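Local coordinates for separin (Saccharomyces cerevisiae, PDB 5U1T), which is the cysteine protease that cleaves the cohesin subunit MCD1/SCC1 at the onset of anaphase, so that sister chromatids can separate, at residues A[147-150]-A[151-154]; A[178-181]-A[182-185]; A[656-659]-A[660-663]; A[1259-1262]-A[1263-1266]; A[1332-1335]-A[1336-1340]. All coordinates share one frame; numbering follows the deposited sequence.

Contact 1 (A[147-150]-A[151-154]); sequences DEYL and PHIL
Leu150 swings CG to the far side from its backbone N (chi1 173°), whereas Leu154 sets CG opposite its own carbonyl carbon (chi1 -69°), and these two settings bring the branched ends together across one helical turn. The side chains pass each other at a slant, CD1 of Leu150 lying 3.6 Å from CG of Leu154. The backbone bond from Leu154 N to Leu150 O, 2.9 Å long, is nearly straight at 165°. Tyr149 makes the second touch, through its CB rather than its ring: CD1 of Ile153 reaches it at 3.4 Å. Tyr149 O takes the N-H of Ile153 at 2.9 Å and also a weak, bent bond from His152 N. Pro151 has no N-H to give, and neither it nor His152 makes the regular bond to the preceding turn, which kinks the helix here. Leu154 continues outward onto Leu192 and Phe193 of helix 190-203, while Ile153 faces Leu137 and Ile140 of helix 129-142. With an alanine in place of Leu154, CD1 of Leu150 is likely to lose its neighbour and a gap to open beside Phe193. The pattern is that of a proline-kinked helix, here helix 146-158, packed between neighbouring helices in the helical part of separase.

Contact 2 (A[178-181]-A[182-185]); sequences IVLS and FFSV
Ile178 and Phe182 run side by side, pointing the same way from successive turns, with CG2 of the isoleucine 4.2 Å from CD1 of the ring. Ile178 O lies at the edge of the ring, near its plane, 3.2 Å from that same CD1. Leu180 and Phe183 meet differently: they pass at an angle, CD1 of the leucine against CD2 of the ring at 4.0 Å, with Leu180 O in the plane of that ring at its edge. Phe183 gets there by placing CG away from its backbone N (chi1 159°). Ser181 turns its hydroxyl back on the helix. Its OG gives a hydrogen bond of 3.2 Å to Ile178 O, which also accepts the N-H of Phe182 at 3.0 Å. Both donors come from the same face of the carbonyl plane, so one oxygen is gripped twice and the hydroxyl finds a partner within its own helix. Further out, Phe182 packs on Val146 and Ile153 of helix 146-158, and Phe183 meets Phe220 and makes a cation-pi contact with Lys190, whose NZ also bonds to Ser184 O. Ile178 and Ser181 lie against the chain of another protein. This is the i to i+4 and i to i+3 packing of the final turns of an alpha-helix, 172-185, with a serine hydroxyl bonded back to the carbonyl three residues earlier.

Contact 3 (A[656-659]-A[660-663]); sequences LYMI and DDAL
Ile659 and Leu663 lie alongside each other and point the same way, CG2 of the isoleucine 3.6 Å from CD1 of the leucine. Leu663 has CG anti to its carbonyl carbon (chi1 -66°), which lays its branched end along Ile659, and Ile659 O accepts the leucine's N-H at 3.0 Å. One residue earlier, Met658 O takes the N-H of Ala662 at 3.1 Å in a nearly straight bond (167°). CB of Met658 has OD2 of Asp661 at 4.0 Å. The other carboxylate oxygen, OD1, forms a salt bridge with Lys902, which probably holds the carboxylate in this direction. Replacing Leu663 with a serine would probably leave CG2 of Ile659 without its apolar cover and weaken the packing toward Leu695. The next shell sets the path of the chain. Tyr657 has positive phi and is the C-prime residue of a Schellman motif, with Met658 N bonded to Tyr653 O and Tyr657 N to Leu654 O. Met658 then centres an inverse gamma turn and stands at the N-cap position of the next helix. Its extended chain reaches Phe896 and Thr903, while CB of Ala662 packs on Leu650 and Leu654. Such a sequence, a Schellman ending followed at once by a new helix start, is a tight connection between consecutive helices, here 642-655 and 659-672.

Contact 4 (A[1259-1262]-A[1263-1266]); sequences KDKF and YEIL
Phe1262 turns its edge onto the face of Tyr1263 in a T-shaped stack, the ring centroids 5.2 Å apart and the planes at 78°. The atom that leads is CD2 of Phe1262, which stands over the centre of the tyrosine ring. Apolar contacts continue from both rings. CZ of Phe1262 touches CD1 of Leu1266 at 3.6 Å, and CG of that leucine sits over one face of the phenylalanine. Lys1259 lies beside Tyr1263 and points the same way, its CG 3.7 Å from CE2 of the ring. All this is carried by regular alpha-helix in 1252-1269, within the C50 peptidase family region, where Tyr1263 N bonds to Lys1259 O at 3.0 Å and Leu1266 N to Phe1262 O at the same length. The helix packs on two others: Phe1262 and Tyr1263 meet Ile1290 of helix 1287-1294, and Ile1265 faces Leu1335 of helix 1332-1347. Outside the two segments, Tyr1263 OH bonds to Val1285 N and its ring makes a cation-pi contact with Lys1284, while Lys1259 NZ forms a salt bridge with Asp1287. On the exposed flank the charges are looser. Lys1261 and Glu1264 run side by side, but NZ of the lysine stays 4.3 Å from OE1 of the glutamate, beyond a salt bridge, and the closer approach is CD of Lys1261 to that same oxygen.

Contact 5 (A[1332-1335]-A[1336-1340]); sequences FSML and HVQLE
Four backbone bonds tie 1332-1335 to 1336-1340 in plain alpha-helical order: His1336 N to Phe1332 O at 2.8 Å, Val1337 N to Ser1333 O at 3.0 Å, then Gln1338 N to Met1334 O and Leu1339 N to Leu1335 O. A fifth, Glu1340 N to His1336 O, lies inside the second segment. These are the opening turns of helix 1332-1347, in the C50 peptidase family region, and just before them Asp1331 offers OD1 in weak bonds to Met1334 N and Ser1333 OG. The main side-chain meeting is Met1334 with Gln1338, which pass each other at a slant. The methionine is folded by its second and third torsions (chi2 56°, chi3 44°), which keeps SD near the amide, 3.5 Å from NE2 of Gln1338. The amide's other end, OE1, accepts a hydrogen bond from Asn1269 ND2 of helix 1252-1269, a bond consistent with the way the amide is turned. One turn apart, NE2 of His1336 gives OE1 of Glu1340 a weak bond of 3.2 Å, bent to 122°. Helix 1303-1320 runs beside this pair, His1336 touching its Leu1304 and Glu1340 its Phe1303, while on the buried side Leu1335 and Leu1339, also one turn apart, both rest on its Ile1311.

Overall arrangement
From the N terminus, the five contacts follow in series; none nests in or crosses another, and each joins adjoining residues, so no long loop is closed. Contacts 1 and 2 sit on helices 146-158 and 172-185 at one end of the elongated molecule, about 12 Å apart between centres, and meet through Ile153 and Phe182. Contact 3 lies far along the chain, about 81 Å from contact 1 between centres, at the joint of two successive helices. Contacts 4 and 5 pair helices 1252-1269 and 1332-1347 across the chain's centre from the first two, about 150 Å from contact 1 centre to centre; CD1 of Phe1262 meets CD2 of Leu1339 at 4.1 Å.

Contact 1 (A[147-150]-A[151-154])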
loop_
_atom_site.group_PDB
_atom_site.type_symbol
_atom_site.label_atom_id
_atom_site.label_comp_id
_atom_site.label_asym_id
_atom_site.label_seq_id
_atom_site.Cartn_x
_atom_site.Cartn_y
_atom_site.Cartn_z
ATOM N N ASP A 147 57.647 -52.651 14.333
ATOM C CA ASP A 147 58.399 -52.192 15.501
ATOM C C ASP A 147 58.260 -50.678 15.779
ATOM O O ASP A 147 58.019 -50.272 16.915
ATOM C CB ASP A 147 59.887 -52.556 15.347
ATOM C CG ASP A 147 60.229 -53.929 15.938
ATOM O OD1 ASP A 147 59.329 -54.541 16.571
ATOM O OD2 ASP A 147 61.397 -54.386 15.780
ATOM N N GLU A 148 58.415 -49.851 14.749
ATOM C CA GLU A 148 58.334 -48.400 14.913
ATOM C C GLU A 148 56.906 -47.926 15.111
ATOM O O GLU A 148 56.674 -46.869 15.702
ATOM C CB GLU A 148 58.952 -47.674 13.711
ATOM C CG GLU A 148 59.004 -48.477 12.414
ATOM C CD GLU A 148 60.137 -49.494 12.396
ATOM O OE1 GLU A 148 61.211 -49.199 11.831
ATOM O OE2 GLU A 148 59.950 -50.594 12.958
ATOM N N TYR A 149 55.942 -48.693 14.625
ATOM C CA TYR A 149 54.550 -48.289 14.763
ATOM C C TYR A 149 53.933 -48.799 16.047
ATOM O O TYR A 149 52.786 -48.486 16.354
ATOM C CB TYR A 149 53.740 -48.787 13.574
ATOM C CG TYR A 149 53.597 -47.780 12.463
ATOM C CD1 TYR A 149 54.530 -47.715 11.444
ATOM C CD2 TYR A 149 52.529 -46.899 12.430
ATOM C CE1 TYR A 149 54.412 -46.807 10.423
ATOM C CE2 TYR A 149 52.401 -45.980 11.405
ATOM C CZ TYR A 149 53.347 -45.941 10.401
ATOM O OH TYR A 149 53.241 -45.030 9.370
ATOM N N LEU A 150 54.710 -49.580 16.799
ATOM C CA LEU A 150 54.155 -50.433 17.849
ATOM C C LEU A 150 53.246 -49.712 18.858
ATOM O O LEU A 150 52.118 -50.151 19.061
ATOM C CB LEU A 150 55.277 -51.171 18.590
ATOM C CG LEU A 150 54.803 -51.950 19.821
ATOM C CD1 LEU A 150 53.737 -52.989 19.456
ATOM C CD2 LEU A 150 55.974 -52.592 20.505
ATOM N N PRO A 151 53.711 -48.610 19.482
ATOM C CA PRO A 151 52.800 -47.948 20.432
ATOM C C PRO A 151 51.518 -47.408 19.785
ATOM O O PRO A 151 50.484 -47.326 20.446
ATOM C CB PRO A 151 53.640 -46.798 20.982
ATOM C CG PRO A 151 54.638 -46.527 19.906
ATOM C CD PRO A 151 54.973 -47.865 19.329
ATOM N N HIS A 152 51.569 -47.057 18.510
ATOM C CA HIS A 152 50.356 -46.596 17.843
ATOM C C HIS A 152 49.414 -47.744 17.510
ATOM O O HIS A 152 48.190 -47.595 17.557
ATOM C CB HIS A 152 50.711 -45.838 16.578
ATOM C CG HIS A 152 51.703 -44.753 16.809
ATOM N ND1 HIS A 152 51.578 -43.852 17.842
ATOM C CD2 HIS A 152 52.835 -44.420 16.146
ATOM C CE1 HIS A 152 52.594 -43.008 17.808
ATOM N NE2 HIS A 152 53.370 -43.330 16.788
ATOM N N ILE A 153 49.985 -48.886 17.157
ATOM C CA ILE A 153 49.174 -50.031 16.811
ATOM C C ILE A 153 48.539 -50.564 18.079
ATOM O O ILE A 153 47.374 -50.967 18.082
ATOM C CB ILE A 153 50.001 -51.092 16.102
ATOM C CG1 ILE A 153 50.192 -50.668 14.651
ATOM C CG2 ILE A 153 49.311 -52.428 16.134
ATOM C CD1 ILE A 153 51.399 -51.252 14.033
ATOM N N LEU A 154 49.292 -50.519 19.171
ATOM C CA LEU A 154 48.735 -50.898 20.457
ATOM C C LEU A 154 47.627 -49.925 20.867
ATOM O O LEU A 154 46.541 -50.359 21.233
ATOM C CB LEU A 154 49.829 -50.969 21.521
ATOM C CG LEU A 154 50.833 -52.118 21.333
ATOM C CD1 LEU A 154 51.890 -52.158 22.438
ATOM C CD2 LEU A 154 50.133 -53.470 21.208
#

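Contact 2 (A[178-181]-A[182-185])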
loop_
_atom_site.group_PDB
_atom_site.type_symbol
_atom_site.label_atom_id
_atom_site.label_comp_id
_atom_site.label_asym_id
_atom_site.label_seq_id
_atom_site.Cartn_x
_atom_site.Cartn_y
_atom_site.Cartn_z
ATOM N N ILE A 178 44.718 -59.888 10.288
ATOM C CA ILE A 178 45.738 -58.849 10.372
ATOM C C ILE A 178 46.389 -58.867 11.756
ATOM O O ILE A 178 47.598 -58.696 11.878
ATOM C CB ILE A 178 45.134 -57.454 10.043
ATOM C CG1 ILE A 178 45.183 -57.205 8.536
ATOM C CG2 ILE A 178 45.876 -56.348 10.746
ATOM C CD1 ILE A 178 46.590 -57.245 7.954
ATOM N N VAL A 179 45.583 -59.123 12.784
ATOM C CA VAL A 179 46.055 -59.196 14.164
ATOM C C VAL A 179 47.015 -60.371 14.420
ATOM O O VAL A 179 48.046 -60.218 15.081
ATOM C CB VAL A 179 44.868 -59.302 15.138
ATOM C CG1 VAL A 179 45.347 -59.503 16.570
ATOM C CG2 VAL A 179 44.010 -58.065 15.038
ATOM N N LEU A 180 46.656 -61.521 13.889
ATOM C CA LEU A 180 47.452 -62.698 14.043
ATOM C C LEU A 180 48.766 -62.492 13.370
ATOM O O LEU A 180 49.797 -62.873 13.885
ATOM C CB LEU A 180 46.766 -63.874 13.393
ATOM C CG LEU A 180 47.631 -65.122 13.411
ATOM C CD1 LEU A 180 47.605 -65.685 14.814
ATOM C CD2 LEU A 180 47.131 -66.141 12.409
ATOM N N SER A 181 48.742 -61.854 12.215
ATOM C CA SER A 181 49.974 -61.630 11.500
ATOM C C SER A 181 50.865 -60.621 12.211
ATOM O O SER A 181 52.067 -60.695 12.120
ATOM C CB SER A 181 49.710 -61.291 10.048
ATOM O OG SER A 181 49.738 -59.911 9.869
ATOM N N PHE A 182 50.279 -59.673 12.912
ATOM C CA PHE A 182 51.072 -58.739 13.674
ATOM C C PHE A 182 51.668 -59.490 14.847
ATOM O O PHE A 182 52.815 -59.306 15.197
ATOM C CB PHE A 182 50.221 -57.575 14.145
ATOM C CG PHE A 182 50.322 -56.376 13.266
ATOM C CD1 PHE A 182 49.885 -56.424 11.966
ATOM C CD2 PHE A 182 50.880 -55.220 13.729
ATOM C CE1 PHE A 182 49.992 -55.340 11.143
ATOM C CE2 PHE A 182 50.990 -54.124 12.912
ATOM C CZ PHE A 182 50.543 -54.184 11.620
ATOM N N PHE A 183 50.871 -60.351 15.448
ATOM C CA PHE A 183 51.303 -61.142 16.572
ATOM C C PHE A 183 52.478 -61.957 16.144
ATOM O O PHE A 183 53.443 -62.096 16.858
ATOM C CB PHE A 183 50.179 -62.062 16.976
ATOM C CG PHE A 183 50.616 -63.244 17.766
ATOM C CD1 PHE A 183 50.963 -63.112 19.090
ATOM C CD2 PHE A 183 50.632 -64.492 17.195
ATOM C CE1 PHE A 183 51.342 -64.207 19.823
ATOM C CE2 PHE A 183 51.013 -65.591 17.918
ATOM C CZ PHE A 183 51.366 -65.447 19.235
ATOM N N SER A 184 52.388 -62.494 14.949
ATOM C CA SER A 184 53.482 -63.288 14.414
ATOM C C SER A 184 54.799 -62.506 14.308
ATOM O O SER A 184 55.820 -62.934 14.857
ATOM C CB SER A 184 53.102 -63.849 13.042
ATOM O OG SER A 184 54.275 -64.188 12.319
ATOM N N VAL A 185 54.782 -61.365 13.617
ATOM C CA VAL A 185 56.034 -60.679 13.272
ATOM C C VAL A 185 56.614 -59.802 14.376
ATOM O O VAL A 185 57.788 -59.450 14.318
ATOM C CB VAL A 185 55.877 -59.781 12.029
ATOM C CG1 VAL A 185 55.596 -60.607 10.796
ATOM C CG2 VAL A 185 54.790 -58.767 12.260
#

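Contact 3 (A[656-659]-A[660-663])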
loop_
_atom_site.group_PDB
_atom_site.type_symbol
_atom_site.label_atom_id
_atom_site.label_comp_id
_atom_site.label_asym_id
_atom_site.label_seq_id
_atom_site.Cartn_x
_atom_site.Cartn_y
_atom_site.Cartn_z
ATOM N N LEU A 656 -12.419 -9.887 -5.945
ATOM C CA LEU A 656 -13.339 -10.417 -6.945
ATOM C C LEU A 656 -14.809 -10.268 -6.510
ATOM O O LEU A 656 -15.720 -10.867 -7.108
ATOM C CB LEU A 656 -13.001 -11.873 -7.257
ATOM C CG LEU A 656 -11.765 -11.945 -8.145
ATOM C CD1 LEU A 656 -11.423 -13.370 -8.528
ATOM C CD2 LEU A 656 -11.905 -11.078 -9.377
ATOM N N TYR A 657 -15.019 -9.435 -5.488
ATOM C CA TYR A 657 -16.335 -9.194 -4.870
ATOM C C TYR A 657 -17.074 -10.504 -4.568
ATOM O O TYR A 657 -18.289 -10.607 -4.701
ATOM C CB TYR A 657 -17.191 -8.249 -5.742
ATOM C CG TYR A 657 -16.724 -6.802 -5.658
ATOM C CD1 TYR A 657 -15.729 -6.318 -6.506
ATOM C CD2 TYR A 657 -17.256 -5.934 -4.716
ATOM C CE1 TYR A 657 -15.302 -5.022 -6.425
ATOM C CE2 TYR A 657 -16.832 -4.630 -4.632
ATOM C CZ TYR A 657 -15.853 -4.177 -5.483
ATOM O OH TYR A 657 -15.419 -2.866 -5.383
ATOM N N MET A 658 -16.316 -11.502 -4.135
ATOM C CA MET A 658 -16.918 -12.725 -3.649
ATOM C C MET A 658 -17.179 -12.559 -2.161
ATOM O O MET A 658 -16.500 -13.139 -1.327
ATOM C CB MET A 658 -16.027 -13.922 -3.935
ATOM C CG MET A 658 -15.553 -14.031 -5.373
ATOM S SD MET A 658 -14.698 -15.603 -5.607
ATOM C CE MET A 658 -13.932 -15.356 -7.190
ATOM N N ILE A 659 -18.175 -11.747 -1.835
ATOM C CA ILE A 659 -18.379 -11.358 -0.452
ATOM C C ILE A 659 -18.768 -12.575 0.385
ATOM O O ILE A 659 -18.367 -12.688 1.543
ATOM C CB ILE A 659 -19.436 -10.233 -0.326
ATOM C CG1 ILE A 659 -18.803 -8.865 -0.545
ATOM C CG2 ILE A 659 -19.988 -10.174 1.062
ATOM C CD1 ILE A 659 -18.254 -8.643 -1.910
ATOM N N ASP A 660 -19.525 -13.492 -0.213
ATOM C CA ASP A 660 -19.876 -14.747 0.452
ATOM C C ASP A 660 -18.652 -15.424 1.077
ATOM O O ASP A 660 -18.603 -15.654 2.290
ATOM C CB ASP A 660 -20.551 -15.720 -0.527
ATOM C CG ASP A 660 -22.082 -15.532 -0.612
ATOM O OD1 ASP A 660 -22.674 -14.805 0.230
ATOM O OD2 ASP A 660 -22.692 -16.144 -1.525
ATOM N N ASP A 661 -17.658 -15.729 0.250
ATOM C CA ASP A 661 -16.505 -16.481 0.733
ATOM C C ASP A 661 -15.617 -15.655 1.639
ATOM O O ASP A 661 -15.019 -16.179 2.566
ATOM C CB ASP A 661 -15.693 -17.024 -0.436
ATOM C CG ASP A 661 -16.499 -17.951 -1.305
ATOM O OD1 ASP A 661 -16.929 -19.016 -0.800
ATOM O OD2 ASP A 661 -16.714 -17.607 -2.486
ATOM N N ALA A 662 -15.537 -14.364 1.364
ATOM C CA ALA A 662 -14.806 -13.457 2.227
ATOM C C ALA A 662 -15.342 -13.464 3.659
ATOM O O ALA A 662 -14.581 -13.392 4.615
ATOM C CB ALA A 662 -14.842 -12.059 1.662
ATOM N N LEU A 663 -16.651 -13.567 3.824
ATOM C CA LEU A 663 -17.212 -13.483 5.163
ATOM C C LEU A 663 -16.975 -14.787 5.927
ATOM O O LEU A 663 -16.732 -14.757 7.139
ATOM C CB LEU A 663 -18.697 -13.122 5.094
ATOM C CG LEU A 663 -19.011 -11.718 4.540
ATOM C CD1 LEU A 663 -20.507 -11.510 4.322
ATOM C CD2 LEU A 663 -18.441 -10.623 5.441
#

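Contact 4 (A[1259-1262]-A[1263-1266])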
loop_
_atom_site.group_PDB
_atom_site.type_symbol
_atom_site.label_atom_id
_atom_site.label_comp_id
_atom_site.label_asym_id
_atom_site.label_seq_id
_atom_site.Cartn_x
_atom_site.Cartn_y
_atom_site.Cartn_z
ATOM N N LYS A 1259 -60.852 40.443 -14.286
ATOM C CA LYS A 1259 -60.991 38.999 -14.241
ATOM C C LYS A 1259 -62.381 38.584 -14.752
ATOM O O LYS A 1259 -62.500 37.621 -15.525
ATOM C CB LYS A 1259 -60.733 38.475 -12.821
ATOM C CG LYS A 1259 -60.565 36.972 -12.757
ATOM C CD LYS A 1259 -59.830 36.577 -11.509
ATOM C CE LYS A 1259 -60.771 36.241 -10.393
ATOM N NZ LYS A 1259 -60.188 35.136 -9.579
ATOM N N ASP A 1260 -63.411 39.323 -14.338
ATOM C CA ASP A 1260 -64.767 39.112 -14.836
ATOM C C ASP A 1260 -64.804 39.191 -16.356
ATOM O O ASP A 1260 -65.385 38.332 -17.026
ATOM C CB ASP A 1260 -65.730 40.144 -14.247
ATOM C CG ASP A 1260 -66.159 39.813 -12.830
ATOM O OD1 ASP A 1260 -65.946 38.677 -12.374
ATOM O OD2 ASP A 1260 -66.735 40.699 -12.163
ATOM N N LYS A 1261 -64.167 40.227 -16.894
ATOM C CA LYS A 1261 -64.153 40.465 -18.337
ATOM C C LYS A 1261 -63.379 39.386 -19.095
ATOM O O LYS A 1261 -63.887 38.788 -20.058
ATOM C CB LYS A 1261 -63.563 41.846 -18.630
ATOM C CG LYS A 1261 -64.466 42.992 -18.193
ATOM C CD LYS A 1261 -65.696 43.080 -19.063
ATOM C CE LYS A 1261 -66.414 44.392 -18.807
ATOM N NZ LYS A 1261 -67.328 44.819 -19.934
ATOM N N PHE A 1262 -62.143 39.177 -18.643
ATOM C CA PHE A 1262 -61.273 38.108 -19.088
ATOM C C PHE A 1262 -62.050 36.810 -19.250
ATOM O O PHE A 1262 -62.068 36.231 -20.330
ATOM C CB PHE A 1262 -60.113 37.934 -18.091
ATOM C CG PHE A 1262 -59.252 36.734 -18.358
ATOM C CD1 PHE A 1262 -58.278 36.770 -19.341
ATOM C CD2 PHE A 1262 -59.415 35.564 -17.610
ATOM C CE1 PHE A 1262 -57.487 35.660 -19.588
ATOM C CE2 PHE A 1262 -58.637 34.447 -17.854
ATOM C CZ PHE A 1262 -57.672 34.492 -18.847
ATOM N N TYR A 1263 -62.717 36.361 -18.192
ATOM C CA TYR A 1263 -63.484 35.124 -18.293
ATOM C C TYR A 1263 -64.656 35.239 -19.259
ATOM O O TYR A 1263 -64.914 34.307 -20.007
ATOM C CB TYR A 1263 -63.974 34.663 -16.922
ATOM C CG TYR A 1263 -62.909 33.894 -16.180
ATOM C CD1 TYR A 1263 -62.499 32.633 -16.611
ATOM C CD2 TYR A 1263 -62.291 34.438 -15.064
ATOM C CE1 TYR A 1263 -61.513 31.933 -15.935
ATOM C CE2 TYR A 1263 -61.304 33.750 -14.388
ATOM C CZ TYR A 1263 -60.919 32.501 -14.824
ATOM O OH TYR A 1263 -59.937 31.844 -14.125
ATOM N N GLU A 1264 -65.355 36.372 -19.266
ATOM C CA GLU A 1264 -66.438 36.534 -20.221
ATOM C C GLU A 1264 -65.858 36.385 -21.621
ATOM O O GLU A 1264 -66.390 35.635 -22.445
ATOM C CB GLU A 1264 -67.135 37.873 -20.047
ATOM C CG GLU A 1264 -67.875 38.407 -21.292
ATOM C CD GLU A 1264 -68.011 39.950 -21.255
ATOM O OE1 GLU A 1264 -67.456 40.577 -20.314
ATOM O OE2 GLU A 1264 -68.677 40.545 -22.144
ATOM N N ILE A 1265 -64.745 37.060 -21.870
ATOM C CA ILE A 1265 -64.096 36.950 -23.168
ATOM C C ILE A 1265 -63.749 35.493 -23.548
ATOM O O ILE A 1265 -63.996 35.076 -24.684
ATOM C CB ILE A 1265 -62.844 37.831 -23.220
ATOM C CG1 ILE A 1265 -63.270 39.299 -23.207
ATOM C CG2 ILE A 1265 -62.015 37.515 -24.462
ATOM C CD1 ILE A 1265 -62.227 40.237 -22.747
ATOM N N LEU A 1266 -63.226 34.706 -22.610
ATOM C CA LEU A 1266 -62.966 33.290 -22.882
ATOM C C LEU A 1266 -64.263 32.507 -23.148
ATOM O O LEU A 1266 -64.294 31.590 -23.984
ATOM C CB LEU A 1266 -62.190 32.653 -21.725
ATOM C CG LEU A 1266 -60.723 33.085 -21.548
ATOM C CD1 LEU A 1266 -59.989 32.264 -20.467
ATOM C CD2 LEU A 1266 -59.968 33.027 -22.875
#

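Contact 5 (A[1332-1335]-A[1336-1340])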
loop_
_atom_site.group_PDB
_atom_site.type_symbol
_atom_site.label_atom_id
_atom_site.label_comp_id
_atom_site.label_asym_id
_atom_site.label_seq_id
_atom_site.Cartn_x
_atom_site.Cartn_y
_atom_site.Cartn_z
ATOM N N PHE A 1332 -59.926 34.264 -32.750
ATOM C CA PHE A 1332 -58.736 35.024 -32.370
ATOM C C PHE A 1332 -58.927 36.511 -32.610
ATOM O O PHE A 1332 -58.405 37.320 -31.853
ATOM C CB PHE A 1332 -57.500 34.520 -33.120
ATOM C CG PHE A 1332 -56.969 33.219 -32.596
ATOM C CD1 PHE A 1332 -56.168 33.194 -31.477
ATOM C CD2 PHE A 1332 -57.293 32.023 -33.211
ATOM C CE1 PHE A 1332 -55.690 32.006 -30.983
ATOM C CE2 PHE A 1332 -56.812 30.831 -32.725
ATOM C CZ PHE A 1332 -56.004 30.822 -31.605
ATOM N N SER A 1333 -59.685 36.864 -33.650
ATOM C CA SER A 1333 -59.933 38.267 -33.970
ATOM C C SER A 1333 -60.565 38.940 -32.769
ATOM O O SER A 1333 -60.123 40.005 -32.321
ATOM C CB SER A 1333 -60.828 38.396 -35.189
ATOM O OG SER A 1333 -60.673 37.249 -36.009
ATOM N N MET A 1334 -61.569 38.276 -32.218
ATOM C CA MET A 1334 -62.294 38.792 -31.069
ATOM C C MET A 1334 -61.454 38.731 -29.779
ATOM O O MET A 1334 -61.503 39.658 -28.966
ATOM C CB MET A 1334 -63.605 38.021 -30.921
ATOM C CG MET A 1334 -64.772 38.811 -30.395
ATOM S SD MET A 1334 -65.175 40.289 -31.365
ATOM C CE MET A 1334 -65.058 39.618 -33.034
ATOM N N LEU A 1335 -60.680 37.659 -29.588
ATOM C CA LEU A 1335 -59.764 37.605 -28.448
ATOM C C LEU A 1335 -58.875 38.828 -28.469
ATOM O O LEU A 1335 -58.761 39.550 -27.486
ATOM C CB LEU A 1335 -58.885 36.351 -28.466
ATOM C CG LEU A 1335 -59.468 34.985 -28.107
ATOM C CD1 LEU A 1335 -58.367 33.949 -28.013
ATOM C CD2 LEU A 1335 -60.272 35.054 -26.819
ATOM N N HIS A 1336 -58.248 39.038 -29.617
ATOM C CA HIS A 1336 -57.335 40.140 -29.867
ATOM C C HIS A 1336 -57.958 41.477 -29.493
ATOM O O HIS A 1336 -57.419 42.204 -28.642
ATOM C CB HIS A 1336 -56.919 40.110 -31.348
ATOM C CG HIS A 1336 -56.264 41.362 -31.851
ATOM N ND1 HIS A 1336 -56.212 41.672 -33.194
ATOM C CD2 HIS A 1336 -55.621 42.370 -31.207
ATOM C CE1 HIS A 1336 -55.582 42.822 -33.354
ATOM N NE2 HIS A 1336 -55.219 43.272 -32.166
ATOM N N VAL A 1337 -59.093 41.789 -30.120
ATOM C CA VAL A 1337 -59.733 43.081 -29.952
ATOM C C VAL A 1337 -60.187 43.309 -28.523
ATOM O O VAL A 1337 -59.878 44.336 -27.929
ATOM C CB VAL A 1337 -60.951 43.233 -30.902
ATOM C CG1 VAL A 1337 -61.840 44.385 -30.463
ATOM C CG2 VAL A 1337 -60.485 43.421 -32.338
ATOM N N GLN A 1338 -60.935 42.356 -27.980
ATOM C CA GLN A 1338 -61.510 42.501 -26.644
ATOM C C GLN A 1338 -60.456 42.484 -25.520
ATOM O O GLN A 1338 -60.597 43.187 -24.529
ATOM C CB GLN A 1338 -62.556 41.404 -26.397
ATOM C CG GLN A 1338 -63.887 41.621 -27.107
ATOM C CD GLN A 1338 -64.712 40.333 -27.265
ATOM O OE1 GLN A 1338 -64.324 39.274 -26.766
ATOM N NE2 GLN A 1338 -65.827 40.412 -27.974
ATOM N N LEU A 1339 -59.401 41.684 -25.654
ATOM C CA LEU A 1339 -58.387 41.642 -24.594
ATOM C C LEU A 1339 -57.551 42.905 -24.578
ATOM O O LEU A 1339 -57.244 43.436 -23.512
ATOM C CB LEU A 1339 -57.475 40.438 -24.745
ATOM C CG LEU A 1339 -57.983 39.130 -24.169
ATOM C CD1 LEU A 1339 -57.079 38.047 -24.674
ATOM C CD2 LEU A 1339 -58.003 39.150 -22.654
ATOM N N GLU A 1340 -57.183 43.377 -25.768
ATOM C CA GLU A 1340 -56.445 44.630 -25.920
ATOM C C GLU A 1340 -57.229 45.806 -25.384
ATOM O O GLU A 1340 -56.668 46.725 -24.797
ATOM C CB GLU A 1340 -56.111 44.894 -27.382
ATOM C CG GLU A 1340 -55.391 46.205 -27.602
ATOM C CD GLU A 1340 -54.617 46.206 -28.886
ATOM O OE1 GLU A 1340 -54.929 45.365 -29.757
ATOM O OE2 GLU A 1340 -53.685 47.029 -29.021
#